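Local structure of periplasmic binding protein component of an ABC type zinc uptake transporter (Synechocystis sp., 1PQ4) at residues Met240-Gln246 / Gly262-Pro268; Ser199-Phe203 / Leu277-Ala281. The protein binds zinc in the periplasm and probably delivers it to an ABC-type transporter in the membrane for uptake into the cell. The contacts are given in a common frame with arbitrary orientation. Numbering follows the deposited sequence.

Interaction 1 of 2, residues Met240-Gln246 / Gly262-Pro268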
loop_
_atom_site.group_PDB
_atom_site.type_symbol
_atom_site.label_atom_id
_atom_site.label_comp_id
_atom_site.label_asym_id
_atom_site.label_seq_id
_atom_site.Cartn_x
_atom_site.Cartn_y
_atom_site.Cartn_z
ATOM N N MET A 240 3.574 5.008 21.412
ATOM C CA MET A 240 4.143 3.940 20.645
ATOM C C MET A 240 4.806 4.505 19.427
ATOM O O MET A 240 4.417 5.572 18.947
ATOM C CB MET A 240 3.023 3.006 20.235
ATOM C CG MET A 240 3.449 1.659 19.766
ATOM S SD MET A 240 3.549 0.612 21.195
ATOM C CE MET A 240 1.875 0.854 21.870
ATOM N N VAL A 241 5.823 3.820 18.934
ATOM C CA VAL A 241 6.481 4.299 17.730
ATOM C C VAL A 241 6.391 3.124 16.777
ATOM O O VAL A 241 6.670 1.982 17.166
ATOM C CB VAL A 241 7.956 4.677 17.962
ATOM C CG1 VAL A 241 8.575 5.141 16.657
ATOM C CG2 VAL A 241 8.036 5.782 19.017
ATOM N N PHE A 242 5.952 3.387 15.546
ATOM C CA PHE A 242 5.812 2.302 14.605
ATOM C C PHE A 242 6.960 2.280 13.629
ATOM O O PHE A 242 7.509 3.308 13.279
ATOM C CB PHE A 242 4.509 2.451 13.849
ATOM C CG PHE A 242 3.323 2.340 14.715
ATOM C CD1 PHE A 242 2.632 3.479 15.118
ATOM C CD2 PHE A 242 2.896 1.096 15.151
ATOM C CE1 PHE A 242 1.520 3.382 15.954
ATOM C CE2 PHE A 242 1.758 0.990 15.995
ATOM C CZ PHE A 242 1.083 2.137 16.388
ATOM N N GLY A 243 7.326 1.077 13.228
ATOM C CA GLY A 243 8.382 0.914 12.238
ATOM C C GLY A 243 7.735 0.020 11.199
ATOM O O GLY A 243 6.595 -0.415 11.352
ATOM N N GLU A 244 8.447 -0.262 10.137
ATOM C CA GLU A 244 7.901 -1.098 9.077
ATOM C C GLU A 244 8.892 -2.215 8.832
ATOM O O GLU A 244 10.112 -2.006 8.959
ATOM C CB GLU A 244 7.703 -0.244 7.809
ATOM C CG GLU A 244 6.387 0.428 7.783
ATOM C CD GLU A 244 6.458 1.933 7.911
ATOM O OE1 GLU A 244 7.384 2.433 8.613
ATOM O OE2 GLU A 244 5.556 2.595 7.312
ATOM N N THR A 245 8.383 -3.395 8.486
ATOM C CA THR A 245 9.253 -4.559 8.256
ATOM C C THR A 245 10.267 -4.381 7.166
ATOM O O THR A 245 11.334 -4.959 7.232
ATOM C CB THR A 245 8.482 -5.833 7.824
ATOM O OG1 THR A 245 7.056 -5.604 7.864
ATOM C CG2 THR A 245 8.868 -6.982 8.723
ATOM N N GLN A 246 9.921 -3.592 6.149
ATOM C CA GLN A 246 10.823 -3.413 5.009
ATOM C C GLN A 246 11.941 -2.417 5.244
ATOM O O GLN A 246 12.786 -2.245 4.391
ATOM C CB GLN A 246 10.021 -2.991 3.755
ATOM C CG GLN A 246 8.975 -4.025 3.322
ATOM C CD GLN A 246 7.680 -3.958 4.153
ATOM O OE1 GLN A 246 6.806 -4.852 4.068
ATOM N NE2 GLN A 246 7.551 -2.898 4.954
ATOM N N GLY A 262 6.612 2.240 23.318
ATOM C CA GLY A 262 6.875 0.875 22.875
ATOM C C GLY A 262 7.109 0.898 21.332
ATOM O O GLY A 262 6.980 1.968 20.728
ATOM N N VAL A 263 7.450 -0.237 20.712
ATOM C CA VAL A 263 7.732 -0.307 19.264
ATOM C C VAL A 263 6.906 -1.387 18.571
ATOM O O VAL A 263 6.985 -2.563 18.928
ATOM C CB VAL A 263 9.215 -0.642 19.005
ATOM C CG1 VAL A 263 9.439 -0.965 17.536
ATOM C CG2 VAL A 263 10.091 0.550 19.395
ATOM N N GLU A 264 6.108 -1.008 17.574
ATOM C CA GLU A 264 5.277 -2.003 16.860
ATOM C C GLU A 264 5.570 -1.910 15.378
ATOM O O GLU A 264 6.039 -0.863 14.915
ATOM C CB GLU A 264 3.787 -1.705 17.044
ATOM C CG GLU A 264 3.247 -2.028 18.414
ATOM C CD GLU A 264 2.516 -3.352 18.459
ATOM O OE1 GLU A 264 2.961 -4.319 17.793
ATOM O OE2 GLU A 264 1.497 -3.420 19.174
ATOM N N LEU A 265 5.302 -2.994 14.656
ATOM C CA LEU A 265 5.517 -3.044 13.222
ATOM C C LEU A 265 4.222 -2.849 12.472
ATOM O O LEU A 265 3.171 -3.343 12.887
ATOM C CB LEU A 265 6.072 -4.391 12.792
ATOM C CG LEU A 265 7.523 -4.702 13.163
ATOM C CD1 LEU A 265 7.982 -5.983 12.469
ATOM C CD2 LEU A 265 8.384 -3.532 12.747
ATOM N N LEU A 266 4.280 -2.098 11.380
ATOM C CA LEU A 266 3.086 -1.960 10.527
ATOM C C LEU A 266 3.638 -2.508 9.208
ATOM O O LEU A 266 4.829 -2.311 8.895
ATOM C CB LEU A 266 2.652 -0.499 10.372
ATOM C CG LEU A 266 2.192 0.214 11.631
ATOM C CD1 LEU A 266 1.667 1.626 11.277
ATOM C CD2 LEU A 266 1.086 -0.597 12.306
ATOM N N ASP A 267 2.844 -3.255 8.468
ATOM C CA ASP A 267 3.345 -3.814 7.217
ATOM C C ASP A 267 2.519 -3.235 6.057
ATOM O O ASP A 267 1.394 -3.678 5.808
ATOM C CB ASP A 267 3.174 -5.323 7.203
ATOM C CG ASP A 267 3.828 -5.949 6.009
ATOM O OD1 ASP A 267 4.262 -5.191 5.084
ATOM O OD2 ASP A 267 3.898 -7.200 5.985
ATOM N N PRO A 268 3.047 -2.234 5.367
ATOM C CA PRO A 268 2.257 -1.683 4.243
ATOM C C PRO A 268 2.129 -2.651 3.052
ATOM O O PRO A 268 1.280 -2.446 2.179
ATOM C CB PRO A 268 3.018 -0.404 3.885
ATOM C CG PRO A 268 4.454 -0.800 4.151
ATOM C CD PRO A 268 4.330 -1.525 5.529
#

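Interaction 2 of 2, residues Ser199-Phe203 / Leu277-Ala281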
loop_
_atom_site.group_PDB
_atom_site.type_symbol
_atom_site.label_atom_id
_atom_site.label_comp_id
_atom_site.label_asym_id
_atom_site.label_seq_id
_atom_site.Cartn_x
_atom_site.Cartn_y
_atom_site.Cartn_z
ATOM N N SER A 199 3.996 5.593 4.511
ATOM C CA SER A 199 3.184 4.993 3.475
ATOM C C SER A 199 1.709 5.128 3.812
ATOM O O SER A 199 0.858 4.576 3.106
ATOM C CB SER A 199 3.552 3.523 3.352
ATOM O OG SER A 199 3.623 2.958 4.612
ATOM N N TRP A 200 1.385 5.865 4.874
ATOM C CA TRP A 200 -0.010 5.893 5.320
ATOM C C TRP A 200 -0.758 7.217 5.134
ATOM O O TRP A 200 -1.761 7.450 5.822
ATOM C CB TRP A 200 -0.083 5.483 6.823
ATOM C CG TRP A 200 0.655 4.199 7.133
ATOM C CD1 TRP A 200 1.973 4.062 7.508
ATOM C CD2 TRP A 200 0.144 2.878 6.970
ATOM N NE1 TRP A 200 2.311 2.724 7.578
ATOM C CE2 TRP A 200 1.203 1.977 7.247
ATOM C CE3 TRP A 200 -1.112 2.362 6.612
ATOM C CZ2 TRP A 200 1.044 0.595 7.169
ATOM C CZ3 TRP A 200 -1.273 0.981 6.539
ATOM C CH2 TRP A 200 -0.192 0.110 6.814
ATOM N N ALA A 201 -0.309 8.077 4.213
ATOM C CA ALA A 201 -0.991 9.377 4.068
ATOM C C ALA A 201 -2.462 9.237 3.613
ATOM O O ALA A 201 -3.324 9.967 4.058
ATOM C CB ALA A 201 -0.203 10.270 3.063
ATOM N N TYR A 202 -2.759 8.308 2.705
ATOM C CA TYR A 202 -4.145 8.184 2.248
ATOM C C TYR A 202 -5.008 7.583 3.342
ATOM O O TYR A 202 -6.124 8.016 3.603
ATOM C CB TYR A 202 -4.190 7.320 0.982
ATOM C CG TYR A 202 -3.516 8.061 -0.175
ATOM C CD1 TYR A 202 -4.245 9.027 -0.931
ATOM C CD2 TYR A 202 -2.199 7.801 -0.518
ATOM C CE1 TYR A 202 -3.673 9.695 -1.991
ATOM C CE2 TYR A 202 -1.591 8.463 -1.626
ATOM C CZ TYR A 202 -2.353 9.411 -2.356
ATOM O OH TYR A 202 -1.812 9.997 -3.499
ATOM N N PHE A 203 -4.455 6.564 3.991
ATOM C CA PHE A 203 -5.162 5.890 5.090
ATOM C C PHE A 203 -5.446 6.949 6.138
ATOM O O PHE A 203 -6.556 7.075 6.663
ATOM C CB PHE A 203 -4.226 4.761 5.641
ATOM C CG PHE A 203 -4.746 4.097 6.876
ATOM C CD1 PHE A 203 -5.632 3.043 6.784
ATOM C CD2 PHE A 203 -4.328 4.530 8.134
ATOM C CE1 PHE A 203 -6.118 2.404 7.957
ATOM C CE2 PHE A 203 -4.797 3.904 9.297
ATOM C CZ PHE A 203 -5.693 2.847 9.198
ATOM N N LEU A 277 -5.108 -4.414 7.450
ATOM C CA LEU A 277 -5.565 -3.049 7.697
ATOM C C LEU A 277 -6.313 -2.948 9.038
ATOM O O LEU A 277 -6.220 -1.939 9.715
ATOM C CB LEU A 277 -6.492 -2.567 6.597
ATOM C CG LEU A 277 -5.790 -1.880 5.448
ATOM C CD1 LEU A 277 -6.937 -1.235 4.543
ATOM C CD2 LEU A 277 -4.832 -0.813 5.995
ATOM N N LYS A 278 -7.079 -3.976 9.386
ATOM C CA LYS A 278 -7.781 -3.931 10.666
ATOM C C LYS A 278 -6.767 -4.021 11.802
ATOM O O LYS A 278 -6.900 -3.331 12.805
ATOM C CB LYS A 278 -8.777 -5.086 10.801
ATOM C CG LYS A 278 -9.895 -5.008 9.814
ATOM C CD LYS A 278 -10.904 -6.129 10.047
ATOM C CE LYS A 278 -11.410 -6.701 8.728
ATOM N NZ LYS A 278 -12.664 -7.442 8.998
ATOM N N ALA A 279 -5.741 -4.850 11.642
ATOM C CA ALA A 279 -4.714 -4.928 12.698
ATOM C C ALA A 279 -4.025 -3.575 12.835
ATOM O O ALA A 279 -3.713 -3.132 13.956
ATOM C CB ALA A 279 -3.678 -6.029 12.371
ATOM N N VAL A 280 -3.769 -2.903 11.698
ATOM C CA VAL A 280 -3.120 -1.592 11.738
ATOM C C VAL A 280 -3.934 -0.586 12.518
ATOM O O VAL A 280 -3.409 0.165 13.384
ATOM C CB VAL A 280 -2.832 -1.017 10.291
ATOM C CG1 VAL A 280 -2.380 0.444 10.373
ATOM C CG2 VAL A 280 -1.700 -1.852 9.647
ATOM N N ALA A 281 -5.225 -0.577 12.238
ATOM C CA ALA A 281 -6.115 0.355 12.911
ATOM C C ALA A 281 -6.143 0.060 14.442
ATOM O O ALA A 281 -6.097 0.972 15.273
ATOM C CB ALA A 281 -7.547 0.227 12.308
#

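Interaction 1 of 2, residues Met240-Gln246 / Gly262-Pro268
Two neighbouring parallel strands, 240-244 and 262-266, pair in register in the C-terminal half of the chain, joined by helix 250-259 in a beta-alpha-beta crossover. The backbone ladder is regular: Val241 N donates to Gly262 O (2.8 Å), Glu264 N to Val241 O (3.1 Å), Gly243 N to Glu264 O (2.9 Å) and Leu266 N to Gly243 O (2.9 Å). Odd-numbered residues thus carry the bonds of the first strand and even-numbered ones those of the second, as parallel pairing requires. The short axes twist by 38° yet approach to 4.5 Å. Val241 and Val263 face the crossover helix, both touching Ala256. Met240, Phe242 and Leu266 lie on the other face and touch helix 273-288; Phe242 and Leu266 also touch Val195 of strand 192-195, whose Ile194 pairs with Phe242 through the backbone. The Phe242 ring lies against its own sheet neighbours, with CD2 3.5 Å from Glu264 CB and 3.7 Å from Leu266 CG. Beyond the ladder the two segments diverge, though Glu244 CG still packs 3.6 Å from Pro268 CD. The carboxylate of Glu244 accepts a hydrogen bond from the backbone N of the zinc ligand His197, while the Pro268 side chain lies about 6 Å from the zinc. Loops leaving the C-terminal ends of parallel strands here border the metal site, an arrangement characteristic of alpha/beta folds.

Interaction 2 of 2, residues Ser199-Phe203 / Leu277-Ala281
One flank of helix 273-288 receives the rings of Trp200 and Phe203, which project side by side from the start of helix 201-206 onto Leu277, Val280 and Ala281. Trp200 occupies the N-cap position and Phe203 lies in the first turn; both CA-to-CB bonds point toward the partner helix although the backbones stay far apart, Phe203 CA and Leu277 CA being 9.3 Å apart. The rings fill that gap. Leu277 bulges into the notch between them: its CD2 sits near the plane of the indole at the edge, 4.0 Å from Trp200 CZ3, and 4.0 Å from Phe203 CE1. One turn along, Val280 forms the second bump, with CG1 over one face of the indole and CG2 3.8 Å from Trp200 CH2. This is apolar packing of a helix and its N-cap residue against helix 273-288, in the alpha/beta C-terminal half of a family 9 solute-binding protein, and all five touching residues are buried. Small Ala281 leaves a shallow hollow for the tip of the phenyl ring, Phe203 CZ lying 4.5 Å from Ala281 CB and 4.3 Å from Val280 CG1. Leu185 of helix 160-185 also touches Phe203, and Ala281 rests on Leu181 and Ile184 of that helix.

How the interactions relate
From the N terminus, the chain first reaches 199-203, just after the zinc ligand His197, and then passes through strand 210-213 and helix 223-234 to strand 240-244. Interaction 1 closes a short loop around helix 250-259, bringing back strand 262-266; helix 273-288 follows and closes the longer loop of interaction 2, which therefore encloses the first. Their centres lie 11 Å apart and they meet directly: Leu266 CB packs 3.7 Å from Trp200 CZ2, and Glu244 OE2 is 3.3 Å from Trp200 NE1, a probable hydrogen bond. Together they tie the strand pair to the start of helix 201-206 and to helix 273-288, close to the zinc site.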